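Local atomic coordinates of universal stress protein (Mycobacterium smegmatis, PDB entry 5AHW), a protein that binds cyclic AMP and, as a member of the universal stress protein family, forms a homodimer of nucleotide-binding subunits. Residues D12-D15 / S16-R19; P130-V133 / A134-S137. One frame throughout, in Å; residues are numbered along the deposited sequence.

Interaction 1 of 2, residues D12-D15 / S16-R19. With CMP (adenosine-3',5'-cyclic-monophosphate), chain K.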
loop_
_atom_site.group_PDB
_atom_site.type_symbol
_atom_site.label_atom_id
_atom_site.label_comp_id
_atom_site.label_asym_id
_atom_site.label_seq_id
_atom_site.Cartn_x
_atom_site.Cartn_y
_atom_site.Cartn_z
ATOM N N ASP B 12 0.538 8.058 14.928
ATOM C CA ASP B 12 1.132 8.468 16.218
ATOM C C ASP B 12 1.034 9.988 16.486
ATOM O O ASP B 12 1.677 10.507 17.384
ATOM C CB ASP B 12 2.582 8.075 16.318
ATOM C CG ASP B 12 3.399 8.733 15.248
ATOM O OD1 ASP B 12 2.768 9.279 14.300
ATOM O OD2 ASP B 12 4.634 8.648 15.311
ATOM N N GLY B 13 0.220 10.698 15.728
ATOM C CA GLY B 13 0.128 12.131 15.898
ATOM C C GLY B 13 1.140 12.946 15.114
ATOM O O GLY B 13 1.052 14.170 15.087
ATOM N N SER B 14 2.122 12.274 14.516
ATOM C CA SER B 14 3.090 12.943 13.664
ATOM C C SER B 14 2.447 13.509 12.415
ATOM O O SER B 14 1.505 12.894 11.933
ATOM C CB SER B 14 4.238 11.993 13.278
ATOM O OG SER B 14 3.782 10.962 12.438
ATOM N N ASP B 15 2.969 14.640 11.908
ATOM C CA ASP B 15 2.508 15.224 10.616
ATOM C C ASP B 15 2.664 14.215 9.508
ATOM O O ASP B 15 1.758 14.041 8.723
ATOM C CB ASP B 15 3.275 16.524 10.261
ATOM C CG ASP B 15 3.118 17.599 11.340
ATOM O OD1 ASP B 15 2.097 17.536 12.070
ATOM O OD2 ASP B 15 3.982 18.520 11.459
ATOM N N SER B 16 3.772 13.479 9.492
ATOM C CA SER B 16 3.982 12.410 8.507
ATOM C C SER B 16 2.815 11.444 8.588
ATOM O O SER B 16 2.099 11.154 7.603
ATOM C CB SER B 16 5.340 11.672 8.783
ATOM O OG SER B 16 5.515 11.289 10.131
ATOM N N SER B 17 2.505 11.012 9.812
ATOM C CA SER B 17 1.432 10.023 9.927
ATOM C C SER B 17 0.051 10.575 9.504
ATOM O O SER B 17 -0.819 9.829 9.025
ATOM C CB SER B 17 1.394 9.446 11.339
ATOM O OG SER B 17 0.766 10.297 12.268
ATOM N N LEU B 18 -0.182 11.859 9.728
ATOM C CA LEU B 18 -1.454 12.422 9.377
ATOM C C LEU B 18 -1.642 12.457 7.867
ATOM O O LEU B 18 -2.784 12.442 7.390
ATOM C CB LEU B 18 -1.593 13.811 9.990
ATOM C CG LEU B 18 -1.733 13.751 11.514
ATOM C CD1 LEU B 18 -1.646 15.155 12.054
ATOM C CD2 LEU B 18 -3.016 13.100 11.954
ATOM N N ARG B 19 -0.537 12.462 7.133
ATOM C CA ARG B 19 -0.581 12.315 5.695
ATOM C C ARG B 19 -1.024 10.902 5.336
ATOM O O ARG B 19 -1.687 10.734 4.302
ATOM C CB ARG B 19 0.756 12.663 4.994
ATOM C CG ARG B 19 1.095 14.144 5.062
ATOM C CD ARG B 19 2.350 14.594 4.291
ATOM N NE ARG B 19 3.612 14.281 5.005
ATOM C CZ ARG B 19 4.407 15.144 5.671
ATOM N NH1 ARG B 19 4.131 16.456 5.752
ATOM N NH2 ARG B 19 5.515 14.673 6.258
HETATM P P CMP K . 4.562 7.853 9.555
HETATM O O1P CMP K . 4.297 8.652 8.284
HETATM O O2P CMP K . 4.922 8.743 10.651
HETATM O "O5'" CMP K . 5.566 6.648 9.373
HETATM C "C5'" CMP K . 5.654 5.480 10.225
HETATM C "C4'" CMP K . 4.241 5.041 10.492
HETATM O "O4'" CMP K . 4.131 4.020 11.468
HETATM C "C3'" CMP K . 3.364 6.117 11.012
HETATM O "O3'" CMP K . 3.195 7.087 9.988
HETATM C "C2'" CMP K . 2.125 5.333 11.468
HETATM O "O2'" CMP K . 1.265 4.933 10.392
HETATM C "C1'" CMP K . 2.825 4.093 12.050
HETATM N N9 CMP K . 2.933 4.310 13.513
HETATM C C8 CMP K . 4.017 4.719 14.199
HETATM N N7 CMP K . 3.729 4.877 15.500
HETATM C C5 CMP K . 2.467 4.554 15.662
HETATM C C6 CMP K . 1.528 4.455 16.793
HETATM N N6 CMP K . 1.943 4.757 18.015
HETATM N N1 CMP K . 0.267 4.071 16.553
HETATM C C2 CMP K . -0.175 3.764 15.328
HETATM N N3 CMP K . 0.619 3.843 14.239
HETATM C C4 CMP K . 1.920 4.216 14.352
#

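Interaction 2 of 2, residues P130-V133 / A134-S137. With SO4 (sulfate ion), chain L.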
loop_
_atom_site.group_PDB
_atom_site.type_symbol
_atom_site.label_atom_id
_atom_site.label_comp_id
_atom_site.label_asym_id
_atom_site.label_seq_id
_atom_site.Cartn_x
_atom_site.Cartn_y
_atom_site.Cartn_z
ATOM N N PRO B 130 6.676 0.542 9.740
ATOM C CA PRO B 130 6.176 0.082 8.447
ATOM C C PRO B 130 6.745 -1.244 7.957
ATOM O O PRO B 130 6.013 -2.005 7.369
ATOM C CB PRO B 130 6.589 1.186 7.470
ATOM C CG PRO B 130 7.397 2.155 8.249
ATOM C CD PRO B 130 7.065 1.962 9.689
ATOM N N ALA B 131 8.056 -1.472 8.075
ATOM C CA ALA B 131 8.633 -2.699 7.603
ATOM C C ALA B 131 8.078 -3.906 8.376
ATOM O O ALA B 131 7.815 -4.961 7.788
ATOM C CB ALA B 131 10.109 -2.644 7.769
ATOM N N ASN B 132 7.916 -3.771 9.699
ATOM C CA ASN B 132 7.526 -4.932 10.485
ATOM C C ASN B 132 6.042 -5.191 10.250
ATOM O O ASN B 132 5.586 -6.333 10.240
ATOM C CB ASN B 132 7.783 -4.733 11.991
ATOM C CG ASN B 132 9.248 -4.625 12.384
ATOM O OD1 ASN B 132 10.178 -4.605 11.581
ATOM N ND2 ASN B 132 9.462 -4.644 13.688
ATOM N N VAL B 133 5.272 -4.134 10.119
ATOM C CA VAL B 133 3.874 -4.295 9.723
ATOM C C VAL B 133 3.730 -5.025 8.379
ATOM O O VAL B 133 2.924 -5.958 8.225
ATOM C CB VAL B 133 3.172 -2.916 9.682
ATOM C CG1 VAL B 133 1.841 -2.974 9.001
ATOM C CG2 VAL B 133 2.898 -2.422 11.073
ATOM N N ALA B 134 4.547 -4.605 7.416
ATOM C CA ALA B 134 4.503 -5.225 6.076
ATOM C C ALA B 134 4.874 -6.672 6.229
ATOM O O ALA B 134 4.236 -7.536 5.627
ATOM C CB ALA B 134 5.480 -4.503 5.107
ATOM N N ARG B 135 5.895 -6.993 7.055
ATOM C CA ARG B 135 6.254 -8.379 7.079
ATOM C C ARG B 135 5.235 -9.223 7.796
ATOM O O ARG B 135 5.105 -10.413 7.494
ATOM C CB ARG B 135 7.641 -8.650 7.645
ATOM C CG ARG B 135 8.841 -8.167 6.805
ATOM C CD ARG B 135 10.146 -8.688 7.367
ATOM N NE ARG B 135 10.388 -7.881 8.524
ATOM C CZ ARG B 135 11.076 -6.736 8.487
ATOM N NH1 ARG B 135 11.738 -6.369 7.397
ATOM N NH2 ARG B 135 11.154 -6.006 9.540
ATOM N N ARG B 136 4.514 -8.651 8.749
ATOM C CA ARG B 136 3.672 -9.455 9.642
ATOM C C ARG B 136 2.196 -9.504 9.220
ATOM O O ARG B 136 1.485 -10.383 9.615
ATOM C CB ARG B 136 3.827 -9.020 11.098
ATOM C CG ARG B 136 5.232 -9.302 11.674
ATOM C CD ARG B 136 5.338 -8.914 13.156
ATOM N NE ARG B 136 6.741 -8.800 13.585
ATOM C CZ ARG B 136 7.163 -8.142 14.634
ATOM N NH1 ARG B 136 6.299 -7.589 15.450
ATOM N NH2 ARG B 136 8.466 -8.132 14.945
ATOM N N SER B 137 1.769 -8.568 8.411
ATOM C CA SER B 137 0.372 -8.463 8.027
ATOM C C SER B 137 -0.107 -9.658 7.226
ATOM O O SER B 137 0.624 -10.238 6.445
ATOM C CB SER B 137 0.209 -7.143 7.268
ATOM O OG SER B 137 -1.151 -6.884 7.032
HETATM S S SO4 L . 9.849 -9.655 12.040
HETATM O O1 SO4 L . 8.625 -10.493 12.341
HETATM O O2 SO4 L . 9.322 -8.381 11.379
HETATM O O3 SO4 L . 10.699 -10.446 11.118
HETATM O O4 SO4 L . 10.426 -9.014 13.208
#

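Interaction 1 of 2, residues D12-D15 / S16-R19
S14 is the N-cap of helix 15-31, beside the cyclic AMP site, and its OG accepts from S17 N at 2.9 Å, the capping bond that starts the helix. A chi1 of 68° sets S14 OG between its own backbone N and carbonyl carbon, where S17 N can reach it. D12 makes an Asx turn just before it. S14 N gives a fairly straight bond (159°) to D12 OD1, reaching it from above the carboxylate plane. S17 OG lies 3.0 Å from D12 OD1 and 2.7 Å from S14 O. Its single proton could serve either acceptor, and T11 OG1 is a further partner. S16 OG points to the ligand instead and hydrogen-bonds CMP O2P at 2.7 Å. S17 CB sits 3.3 Å from CMP O3', and D12 CB packs 3.5 Å from N7 of the adenine. The helix continues with L18 N to S14 O and R19 N to D15 O. The R19 chain bends at chi3 and lays one guanidinium face over D15 O, while R19 NH2 bonds T146 O. The loop follows strand 6-10 of the parallel sheet. V116 and T146 line the S16 side, and L18 packs on A74 and R77 of helix 65-80.

Interaction 2 of 2, residues P130-V133 / A134-S137
P130 O accepts from A134 N, one of the i to i+4 bonds of helix 129-136. A134 CB also rests 3.4 Å from P130 O. The P130 ring packs on V113 and L118 of its own chain and touches the cyclic AMP. A131 O takes R135 N at 2.9 Å. The same oxygen lies over the centre of one face of the R135 guanidinium, 3.8 Å above its plane. The bend of the R135 chain at chi3 (-76°) folds the group back there. The two ends of the N132 amide approach different arginines. N132 OD1 is 2.7 Å from R135 NH2, at the edge of that guanidinium, with the two planes 57° apart. The N132 and R136 side chains lie side by side, pointing the same way, and N132 ND2 is over one face of the R136 guanidinium, 3.8 Å from R136 NH2. A sulfate, probably from the crystallisation liquor, joins both arginines. R135 NE gives one nearly straight bond to SO4 O2. The extended R136 chain gives two, NE to O1 and NH2 to O4, each 2.8 Å. V133 O accepts R136 N weakly and S137 N at 2.9 Å. The latter bond lies just past the helix end, S137 being the first residue to leave helical angles. Further on, S137 OG bonds T139 N. V133 and S137 pack on L111 of strand 110-114, and N132 and R136 on V96 of helix 95-105. On the subunit boundary, A134 meets L118 and R135 meets R124, both of the second subunit.

Both contacts are local and partly buried, but they belong to different helices. Interaction 1 is the start of helix 15-31, where S16 binds the cyclic phosphate and D12 lies by the adenine. Interaction 2 is nearly the whole of helix 129-136, held by backbone bonds, with arginines gathered round a sulfate. S17 and L18 are buried in interaction 1, and P130, V133 and S137 in interaction 2, with R136 on the exposed side. Their centres are 18 Å apart, and the nearest atoms about 9 Å. The nucleotide relates them: interaction 1 binds its phosphate directly, while interaction 2 reaches the ligand through P130. Interaction 2 also meets the second subunit, whereas no other protein chain touches interaction 1.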